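Local coordinates for protein glycerophosphodiester phosphodiesterase (Thermotoga maritima, PDB 1O1Z) that belongs to the glycerophosphoryl diester phosphodiesterase family, whose members are built on a TIM-type beta/alpha barrel, and carries a bound sodium ion, at residues 173-179 with 199-205; 136-140 with 163-167; 36-41 with 227-231. One frame throughout, in Å; residues are numbered along the deposited sequence.

Contact 1. Residues 173-179 with 199-205; sequences YSLHVPY and IVIFVWT
The amide L175 N donates to V200 O at 2.9 Å, almost in line with the C=O bond. This is one link in the ladder by which 173-179 and 199-205 pair as parallel strands, with F202 N reaching L175 O, V177 N reaching F202 O and Y179 N reaching W204 O. Side chains from S174, H176, V200 and F202 share one face of this pair. There F202 CB sits over the imidazole of H176, 4.2 Å from its centroid, while the two rings lie at an oblique 43°. S174 OG meets H176 NE2 at 2.8 Å, a bond that limits the turning of the imidazole. Further along, W204 has its CG between the backbone N and the carbonyl carbon (chi1 60°), which folds the indole back over the partner strand. Its NE1 then donates to H176 O at 3.0 Å, in the plane of the indole but from above the carbonyl plane, and P178 CA lies over the five-membered ring. At the other end, V200 CG2 covers a face of the Y173 ring. The opposite face of the sheet is aliphatic: L175 CD1 touches I201 CD1 at 4.1 Å, and V177 CG2 touches V203 CG1. I199, just before strand 200-204, sets CG2 on L175 CG. L175 and I199 pack on F194 and V177 on L191 of helix 185-196, the crossover helix of this beta-alpha-beta unit, while V203 meets F182 and I219. S174, H176 and F202 meet strand 129-133 inside the barrel, and strand 148-151 extends the sheet beyond 174-178.

Contact 2. Residues 136-140 with 163-167; sequences LDLLD and FVERV
R166 NH2 reaches two carboxylates at once, D137 OD1 and D140 OD2, each at 2.7 Å. The D137 bond is nearly straight at 169°, lies in the guanidinium plane and uses the anti lone pair of OD1; NH1 adds a weak bond to the same oxygen. D140 is gripped side-on, with NE at 3.0 Å and NH2 converging on OD2, NE nearly along its C-O bond and NH2 from above the carboxylate plane. Two acids on one guanidinium probably offset its charge. L136 CB lies over the centre of one guanidinium face, 3.6 Å from R166 CZ, while the acids sit along its edge, which limits its rotation. The network bridges outer helices 136-142 and 160-170 of the barrel, whose segments 136-140 and 163-167 run nearly parallel (18°), with axes 13.1 Å apart at their closest. An extended arginine spans that gap, CG anti to the backbone N (chi1 -172°) and the chain straight out to NE. Deeper in, L136 CD1 meets the edge of the F163 ring at CE1, 4.1 Å away. Strand 148-151 supports the network through Y150, which touches L136 and R166 and whose OH bonds D140 OD1; F163 packs on L175 of strand 174-178.

Contact 3. Residues 36-41 with 227-231; sequences AIEAGA and VELFV
The chain leaves helix 30-38 through a Schellman motif, with G40 at positive phi (101°) and A41 N bonded back to A36 O at 3.1 Å, bringing A39 CA within 5.5 Å of E228 CA in the facing helix. The helix end contributes only alanines and a glycine; the valines come from the other helix. V227 does most of the filling: its CG1, anti to the backbone N (chi1 174°), enters the turn and touches A39 CB and A41 CB, both at 3.8 Å, as well as A36 O. Its other branch, CG2, rests against A36 CB. One helical turn on, V231 straddles the outgoing chain, with CG1 on A39 O at 3.6 Å and CG2 against the bare backbone of G40, at its C. The aliphatic stem of E228 completes the fit, CG lying 3.7 Å from A39 CB; in the conformer described, OE2 bonds Y21 OH and forms a salt bridge with K24 NZ. Y21 also packs on A36, A39 and V227. Helices 30-38 and 227-232 follow the adjacent parallel strands 14-18 and 221-224, as expected where the first and last units of a closed beta/alpha barrel meet.

Overall arrangement
The three contacts show how one barrel is held together at different levels. Contact 1 is a strand pair in its wall, contact 2 joins outer helices, and contact 3 brings together chain regions separated by 185 intervening residues. Contacts 1 and 2 have centres 14 Å apart and touch directly: L175 CD2 packs on F163 CZ at 3.8 Å, and helix 160-170 leads straight into strand 174-178. Contact 3 stands apart, its centre about 19 Å from that of contact 1 and about 31 Å from that of contact 2, which lies across the chain's centre from it. The sodium ion, at S123 and R126, is about 13 Å from the Y173 side chain of contact 1.

Contact 1. Residues 173-179 with 199-205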
loop_
_atom_site.group_PDB
_atom_site.type_symbol
_atom_site.label_atom_id
_atom_site.label_comp_id
_atom_site.label_asym_id
_atom_site.label_seq_id
_atom_site.Cartn_x
_atom_site.Cartn_y
_atom_site.Cartn_z
ATOM N N TYR A 173 0.136 0.046 -13.509
ATOM C CA TYR A 173 1.505 -0.349 -13.267
ATOM C C TYR A 173 1.575 -1.694 -12.558
ATOM O O TYR A 173 2.424 -2.511 -12.857
ATOM C CB TYR A 173 2.196 0.722 -12.396
ATOM C CG TYR A 173 3.528 0.330 -11.862
ATOM C CD1 TYR A 173 4.645 0.272 -12.693
ATOM C CD2 TYR A 173 3.676 0.009 -10.515
ATOM C CE1 TYR A 173 5.881 -0.092 -12.181
ATOM C CE2 TYR A 173 4.902 -0.344 -10.003
ATOM C CZ TYR A 173 5.998 -0.417 -10.843
ATOM O OH TYR A 173 7.237 -0.768 -10.322
ATOM N N SER A 174 0.704 -1.884 -11.570
ATOM C CA SER A 174 0.786 -3.052 -10.692
ATOM C C SER A 174 -0.603 -3.578 -10.335
ATOM O O SER A 174 -1.631 -2.890 -10.482
ATOM C CB SER A 174 1.551 -2.690 -9.429
ATOM O OG SER A 174 0.994 -1.561 -8.779
ATOM N N LEU A 175 -0.606 -4.827 -9.889
ATOM C CA LEU A 175 -1.787 -5.471 -9.328
ATOM C C LEU A 175 -1.400 -5.977 -7.954
ATOM O O LEU A 175 -0.366 -6.608 -7.806
ATOM C CB LEU A 175 -2.228 -6.633 -10.186
ATOM C CG LEU A 175 -2.616 -6.258 -11.614
ATOM C CD1 LEU A 175 -2.857 -7.510 -12.460
ATOM C CD2 LEU A 175 -3.864 -5.379 -11.641
ATOM N N HIS A 176 -2.224 -5.651 -6.962
ATOM C CA HIS A 176 -1.944 -5.962 -5.567
ATOM C C HIS A 176 -2.981 -6.975 -5.148
ATOM O O HIS A 176 -4.132 -6.633 -4.901
ATOM C CB HIS A 176 -2.036 -4.683 -4.730
ATOM C CG HIS A 176 -1.044 -3.627 -5.121
ATOM N ND1 HIS A 176 -0.567 -2.695 -4.225
ATOM C CD2 HIS A 176 -0.441 -3.348 -6.309
ATOM C CE1 HIS A 176 0.283 -1.885 -4.844
ATOM N NE2 HIS A 176 0.370 -2.253 -6.114
ATOM N N VAL A 177 -2.564 -8.230 -5.109
ATOM C CA VAL A 177 -3.492 -9.352 -4.998
ATOM C C VAL A 177 -3.307 -10.057 -3.658
ATOM O O VAL A 177 -2.209 -10.150 -3.100
ATOM C CB VAL A 177 -3.331 -10.323 -6.174
ATOM C CG1 VAL A 177 -3.318 -9.558 -7.508
ATOM C CG2 VAL A 177 -2.105 -11.068 -6.056
ATOM N N PRO A 178 -4.388 -10.544 -3.082
ATOM C CA PRO A 178 -4.271 -11.321 -1.856
ATOM C C PRO A 178 -3.491 -12.584 -2.143
ATOM O O PRO A 178 -3.656 -13.187 -3.191
ATOM C CB PRO A 178 -5.714 -11.638 -1.483
ATOM C CG PRO A 178 -6.542 -11.235 -2.626
ATOM C CD PRO A 178 -5.779 -10.397 -3.536
ATOM N N TYR A 179 -2.632 -13.006 -1.231
ATOM C CA TYR A 179 -1.853 -14.220 -1.518
ATOM C C TYR A 179 -2.683 -15.492 -1.749
ATOM O O TYR A 179 -2.235 -16.421 -2.415
ATOM C CB TYR A 179 -0.776 -14.451 -0.446
ATOM C CG TYR A 179 -1.281 -14.670 0.938
ATOM C CD1 TYR A 179 -1.657 -15.932 1.379
ATOM C CD2 TYR A 179 -1.305 -13.616 1.865
ATOM C CE1 TYR A 179 -2.088 -16.142 2.667
ATOM C CE2 TYR A 179 -1.706 -13.828 3.157
ATOM C CZ TYR A 179 -2.100 -15.082 3.560
ATOM O OH TYR A 179 -2.524 -15.269 4.854
ATOM N N ILE A 199 3.239 -5.933 -16.268
ATOM C CA ILE A 199 2.532 -5.524 -15.034
ATOM C C ILE A 199 3.215 -6.151 -13.826
ATOM O O ILE A 199 3.634 -7.325 -13.870
ATOM C CB ILE A 199 1.062 -5.882 -15.097
ATOM C CG1 ILE A 199 0.395 -5.094 -16.234
ATOM C CG2 ILE A 199 0.369 -5.561 -13.760
ATOM C CD1 ILE A 199 -0.837 -5.682 -16.709
ATOM N N VAL A 200 3.406 -5.354 -12.780
ATOM C CA VAL A 200 4.114 -5.748 -11.569
ATOM C C VAL A 200 3.118 -6.354 -10.594
ATOM O O VAL A 200 2.075 -5.776 -10.364
ATOM C CB VAL A 200 4.835 -4.517 -10.924
ATOM C CG1 VAL A 200 5.432 -4.823 -9.588
ATOM C CG2 VAL A 200 5.921 -4.016 -11.878
ATOM N N ILE A 201 3.413 -7.539 -10.074
ATOM C CA ILE A 201 2.492 -8.224 -9.178
ATOM C C ILE A 201 2.996 -8.149 -7.743
ATOM O O ILE A 201 4.082 -8.631 -7.452
ATOM C CB ILE A 201 2.380 -9.726 -9.588
ATOM C CG1 ILE A 201 2.029 -9.892 -11.090
ATOM C CG2 ILE A 201 1.417 -10.437 -8.649
ATOM C CD1 ILE A 201 0.742 -9.254 -11.525
ATOM N N PHE A 202 2.206 -7.544 -6.862
ATOM C CA PHE A 202 2.481 -7.501 -5.428
ATOM C C PHE A 202 1.456 -8.390 -4.744
ATOM O O PHE A 202 0.285 -8.463 -5.158
ATOM C CB PHE A 202 2.324 -6.090 -4.843
ATOM C CG PHE A 202 3.458 -5.159 -5.132
ATOM C CD1 PHE A 202 3.484 -4.425 -6.293
ATOM C CD2 PHE A 202 4.491 -4.978 -4.190
ATOM C CE1 PHE A 202 4.533 -3.558 -6.572
ATOM C CE2 PHE A 202 5.544 -4.111 -4.483
ATOM C CZ PHE A 202 5.541 -3.395 -5.668
ATOM N N VAL A 203 1.888 -9.083 -3.702
ATOM C CA VAL A 203 0.964 -9.826 -2.851
ATOM C C VAL A 203 0.891 -9.245 -1.456
ATOM O O VAL A 203 1.858 -8.717 -0.967
ATOM C CB VAL A 203 1.277 -11.330 -2.815
ATOM C CG1 VAL A 203 1.160 -11.896 -4.201
ATOM C CG2 VAL A 203 2.630 -11.614 -2.219
ATOM N N TRP A 204 -0.282 -9.329 -0.830
ATOM C CA TRP A 204 -0.497 -8.812 0.521
ATOM C C TRP A 204 -1.482 -9.679 1.290
ATOM O O TRP A 204 -2.210 -10.463 0.693
ATOM C CB TRP A 204 -1.068 -7.394 0.452
ATOM C CG TRP A 204 -2.407 -7.332 -0.286
ATOM C CD1 TRP A 204 -2.577 -7.216 -1.622
ATOM C CD2 TRP A 204 -3.733 -7.447 0.275
ATOM N NE1 TRP A 204 -3.914 -7.232 -1.939
ATOM C CE2 TRP A 204 -4.650 -7.359 -0.795
ATOM C CE3 TRP A 204 -4.235 -7.595 1.568
ATOM C CZ2 TRP A 204 -6.034 -7.425 -0.619
ATOM C CZ3 TRP A 204 -5.615 -7.663 1.748
ATOM C CH2 TRP A 204 -6.497 -7.578 0.654
ATOM N N THR A 205 -1.532 -9.580 2.620
ATOM C CA THR A 205 -0.464 -9.105 3.476
ATOM C C THR A 205 0.160 -10.384 3.998
ATOM O O THR A 205 -0.446 -11.126 4.780
ATOM C CB THR A 205 -1.042 -8.309 4.648
ATOM O OG1 THR A 205 -1.534 -7.054 4.165
ATOM C CG2 THR A 205 0.077 -7.961 5.644
#

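Contact 2. Residues 136-140 with 163-167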
loop_
_atom_site.group_PDB
_atom_site.type_symbol
_atom_site.label_atom_id
_atom_site.label_comp_id
_atom_site.label_asym_id
_atom_site.label_seq_id
_atom_site.Cartn_x
_atom_site.Cartn_y
_atom_site.Cartn_z
ATOM N N LEU A 136 -11.252 1.028 -8.038
ATOM C CA LEU A 136 -10.525 0.926 -9.287
ATOM C C LEU A 136 -10.893 2.086 -10.226
ATOM O O LEU A 136 -10.037 2.598 -10.943
ATOM C CB LEU A 136 -10.771 -0.430 -9.947
ATOM C CG LEU A 136 -10.510 -1.619 -9.014
ATOM C CD1 LEU A 136 -10.628 -2.877 -9.866
ATOM C CD2 LEU A 136 -9.184 -1.550 -8.316
ATOM N N ASP A 137 -12.152 2.507 -10.210
ATOM C CA ASP A 137 -12.577 3.630 -11.052
ATOM C C ASP A 137 -11.834 4.899 -10.665
ATOM O O ASP A 137 -11.494 5.702 -11.522
ATOM C CB ASP A 137 -14.061 3.904 -10.969
ATOM C CG ASP A 137 -14.933 2.800 -11.525
ATOM O OD1 ASP A 137 -14.443 1.823 -12.149
ATOM O OD2 ASP A 137 -16.183 2.878 -11.393
ATOM N N LEU A 138 -11.625 5.124 -9.379
ATOM C CA LEU A 138 -10.914 6.317 -8.917
ATOM C C LEU A 138 -9.530 6.381 -9.548
ATOM O O LEU A 138 -9.100 7.432 -10.036
ATOM C CB LEU A 138 -10.807 6.321 -7.397
ATOM C CG LEU A 138 -9.864 7.366 -6.797
ATOM C CD1 LEU A 138 -10.388 8.753 -7.090
ATOM C CD2 LEU A 138 -9.700 7.104 -5.310
ATOM N N LEU A 139 -8.847 5.243 -9.547
ATOM C CA LEU A 139 -7.483 5.201 -10.096
ATOM C C LEU A 139 -7.529 5.497 -11.585
ATOM O O LEU A 139 -6.757 6.314 -12.095
ATOM C CB LEU A 139 -6.831 3.845 -9.827
ATOM C CG LEU A 139 -6.632 3.545 -8.335
ATOM C CD1 LEU A 139 -6.182 2.090 -8.147
ATOM C CD2 LEU A 139 -5.655 4.512 -7.700
ATOM N N ASP A 140 -8.431 4.831 -12.295
ATOM C CA ASP A 140 -8.513 5.019 -13.748
ATOM C C ASP A 140 -8.914 6.437 -14.139
ATOM O O ASP A 140 -8.513 6.915 -15.208
ATOM C CB ASP A 140 -9.487 4.058 -14.384
ATOM C CG ASP A 140 -9.081 2.608 -14.269
ATOM O OD1 ASP A 140 -7.889 2.290 -14.127
ATOM O OD2 ASP A 140 -9.946 1.719 -14.426
ATOM N N PHE A 163 -12.190 -8.210 -15.504
ATOM C CA PHE A 163 -10.953 -7.727 -14.923
ATOM C C PHE A 163 -9.821 -7.767 -15.935
ATOM O O PHE A 163 -9.050 -6.827 -16.048
ATOM C CB PHE A 163 -10.598 -8.501 -13.685
ATOM C CG PHE A 163 -9.513 -7.857 -12.899
ATOM C CD1 PHE A 163 -9.647 -6.551 -12.428
ATOM C CD2 PHE A 163 -8.368 -8.528 -12.660
ATOM C CE1 PHE A 163 -8.619 -5.960 -11.716
ATOM C CE2 PHE A 163 -7.334 -7.939 -11.938
ATOM C CZ PHE A 163 -7.460 -6.669 -11.494
ATOM N N VAL A 164 -9.722 -8.863 -16.685
ATOM C CA VAL A 164 -8.715 -8.946 -17.736
ATOM C C VAL A 164 -8.894 -7.823 -18.758
ATOM O O VAL A 164 -7.934 -7.189 -19.167
ATOM C CB VAL A 164 -8.747 -10.333 -18.412
ATOM C CG1 VAL A 164 -7.865 -10.366 -19.664
ATOM C CG2 VAL A 164 -8.354 -11.424 -17.407
ATOM N N GLU A 165 -10.143 -7.543 -19.143
ATOM C CA GLU A 165 -10.447 -6.477 -20.087
ATOM C C GLU A 165 -9.987 -5.123 -19.523
ATOM O O GLU A 165 -9.391 -4.327 -20.216
ATOM C CB GLU A 165 -11.947 -6.450 -20.385
ATOM C CG GLU A 165 -12.458 -7.621 -21.205
ATOM C CD GLU A 165 -13.986 -7.689 -21.281
ATOM O OE1 GLU A 165 -14.673 -6.807 -20.711
ATOM O OE2 GLU A 165 -14.500 -8.634 -21.919
ATOM N N ARG A 166 -10.257 -4.894 -18.238
ATOM C CA ARG A 166 -9.893 -3.639 -17.596
ATOM C C ARG A 166 -8.391 -3.425 -17.551
ATOM O O ARG A 166 -7.893 -2.360 -17.827
ATOM C CB ARG A 166 -10.439 -3.628 -16.181
ATOM C CG ARG A 166 -10.286 -2.316 -15.495
ATOM C CD ARG A 166 -10.877 -2.348 -14.094
ATOM N NE ARG A 166 -11.084 -0.986 -13.718
ATOM C CZ ARG A 166 -12.205 -0.442 -13.274
ATOM N NH1 ARG A 166 -13.342 -1.107 -12.998
ATOM N NH2 ARG A 166 -12.160 0.826 -13.071
ATOM N N VAL A 167 -7.668 -4.465 -17.171
ATOM C CA VAL A 167 -6.224 -4.374 -17.038
ATOM C C VAL A 167 -5.595 -4.116 -18.417
ATOM O O VAL A 167 -4.692 -3.294 -18.538
ATOM C CB VAL A 167 -5.657 -5.640 -16.371
ATOM C CG1 VAL A 167 -4.130 -5.648 -16.401
ATOM C CG2 VAL A 167 -6.134 -5.715 -14.949
#

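Contact 3. Residues 36-41 with 227-231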
loop_
_atom_site.group_PDB
_atom_site.type_symbol
_atom_site.label_atom_id
_atom_site.label_comp_id
_atom_site.label_asym_id
_atom_site.label_seq_id
_atom_site.Cartn_x
_atom_site.Cartn_y
_atom_site.Cartn_z
ATOM N N ALA A 36 11.337 -0.001 9.182
ATOM C CA ALA A 36 11.248 -0.876 8.014
ATOM C C ALA A 36 12.421 -0.633 7.086
ATOM O O ALA A 36 13.041 -1.552 6.593
ATOM C CB ALA A 36 9.936 -0.637 7.271
ATOM N N ILE A 37 12.735 0.636 6.858
ATOM C CA ILE A 37 13.854 0.993 5.979
ATOM C C ILE A 37 15.187 0.574 6.599
ATOM O O ILE A 37 16.067 0.034 5.920
ATOM C CB ILE A 37 13.824 2.520 5.661
ATOM C CG1 ILE A 37 12.505 2.945 5.018
ATOM C CG2 ILE A 37 15.029 2.912 4.792
ATOM C CD1 ILE A 37 12.086 2.126 3.821
ATOM N N GLU A 38 15.321 0.755 7.913
ATOM C CA GLU A 38 16.540 0.334 8.603
ATOM C C GLU A 38 16.763 -1.178 8.512
ATOM O O GLU A 38 17.900 -1.656 8.496
ATOM C CB GLU A 38 16.485 0.749 10.069
ATOM C CG GLU A 38 16.578 2.244 10.287
ATOM C CD GLU A 38 16.291 2.641 11.737
ATOM O OE1 GLU A 38 16.632 1.861 12.659
ATOM O OE2 GLU A 38 15.718 3.732 11.954
ATOM N N ALA A 39 15.659 -1.921 8.488
ATOM C CA ALA A 39 15.658 -3.383 8.409
ATOM C C ALA A 39 15.907 -3.914 6.994
ATOM O O ALA A 39 16.015 -5.127 6.785
ATOM C CB ALA A 39 14.354 -3.931 8.967
ATOM N N GLY A 40 16.005 -3.009 6.034
ATOM C CA GLY A 40 16.357 -3.349 4.671
ATOM C C GLY A 40 15.215 -3.435 3.677
ATOM O O GLY A 40 15.432 -3.905 2.547
ATOM N N ALA A 41 14.022 -2.978 4.058
ATOM C CA ALA A 41 12.875 -2.977 3.145
ATOM C C ALA A 41 13.172 -2.079 1.946
ATOM O O ALA A 41 13.906 -1.093 2.044
ATOM C CB ALA A 41 11.608 -2.542 3.817
ATOM N N VAL A 227 9.100 -7.427 8.335
ATOM C CA VAL A 227 10.099 -6.913 7.420
ATOM C C VAL A 227 11.441 -7.632 7.472
ATOM O O VAL A 227 11.968 -8.061 6.438
ATOM C CB VAL A 227 10.306 -5.393 7.601
ATOM C CG1 VAL A 227 11.442 -4.905 6.744
ATOM C CG2 VAL A 227 9.025 -4.650 7.297
ATOM N N GLU A 228 12.038 -7.785 8.657
ATOM C CA GLU A 228 13.356 -8.420 8.726
ATOM C C GLU A 228 13.322 -9.849 8.200
ATOM O O GLU A 228 14.222 -10.279 7.504
ATOM C CB GLU A 228 13.903 -8.456 10.158
ATOM C CG GLU A 228 14.286 -7.114 10.753
ATOM C CD GLU A 228 14.650 -7.234 12.232
ATOM O OE1 GLU A 228 15.852 -7.413 12.517
ATOM O OE2 GLU A 228 13.744 -7.192 13.112
ATOM N N LEU A 229 12.271 -10.589 8.552
ATOM C CA LEU A 229 12.100 -11.954 8.083
ATOM C C LEU A 229 12.163 -12.007 6.559
ATOM O O LEU A 229 12.905 -12.758 5.984
ATOM C CB LEU A 229 10.773 -12.503 8.595
ATOM C CG LEU A 229 10.321 -13.877 8.098
ATOM C CD1 LEU A 229 11.347 -14.942 8.369
ATOM C CD2 LEU A 229 8.967 -14.200 8.740
ATOM N N PHE A 230 11.362 -11.178 5.892
ATOM C CA PHE A 230 11.240 -11.277 4.460
ATOM C C PHE A 230 12.454 -10.715 3.736
ATOM O O PHE A 230 12.878 -11.221 2.689
ATOM C CB PHE A 230 9.907 -10.651 4.007
ATOM C CG PHE A 230 8.757 -11.586 4.152
ATOM C CD1 PHE A 230 8.294 -11.961 5.392
ATOM C CD2 PHE A 230 8.152 -12.128 3.031
ATOM C CE1 PHE A 230 7.246 -12.890 5.529
ATOM C CE2 PHE A 230 7.103 -13.023 3.163
ATOM C CZ PHE A 230 6.660 -13.408 4.421
ATOM N N VAL A 231 13.076 -9.709 4.324
ATOM C CA VAL A 231 14.349 -9.229 3.793
ATOM C C VAL A 231 15.403 -10.342 3.801
ATOM O O VAL A 231 16.126 -10.527 2.829
ATOM C CB VAL A 231 14.831 -7.970 4.540
ATOM C CG1 VAL A 231 16.282 -7.634 4.158
ATOM C CG2 VAL A 231 13.892 -6.794 4.260
#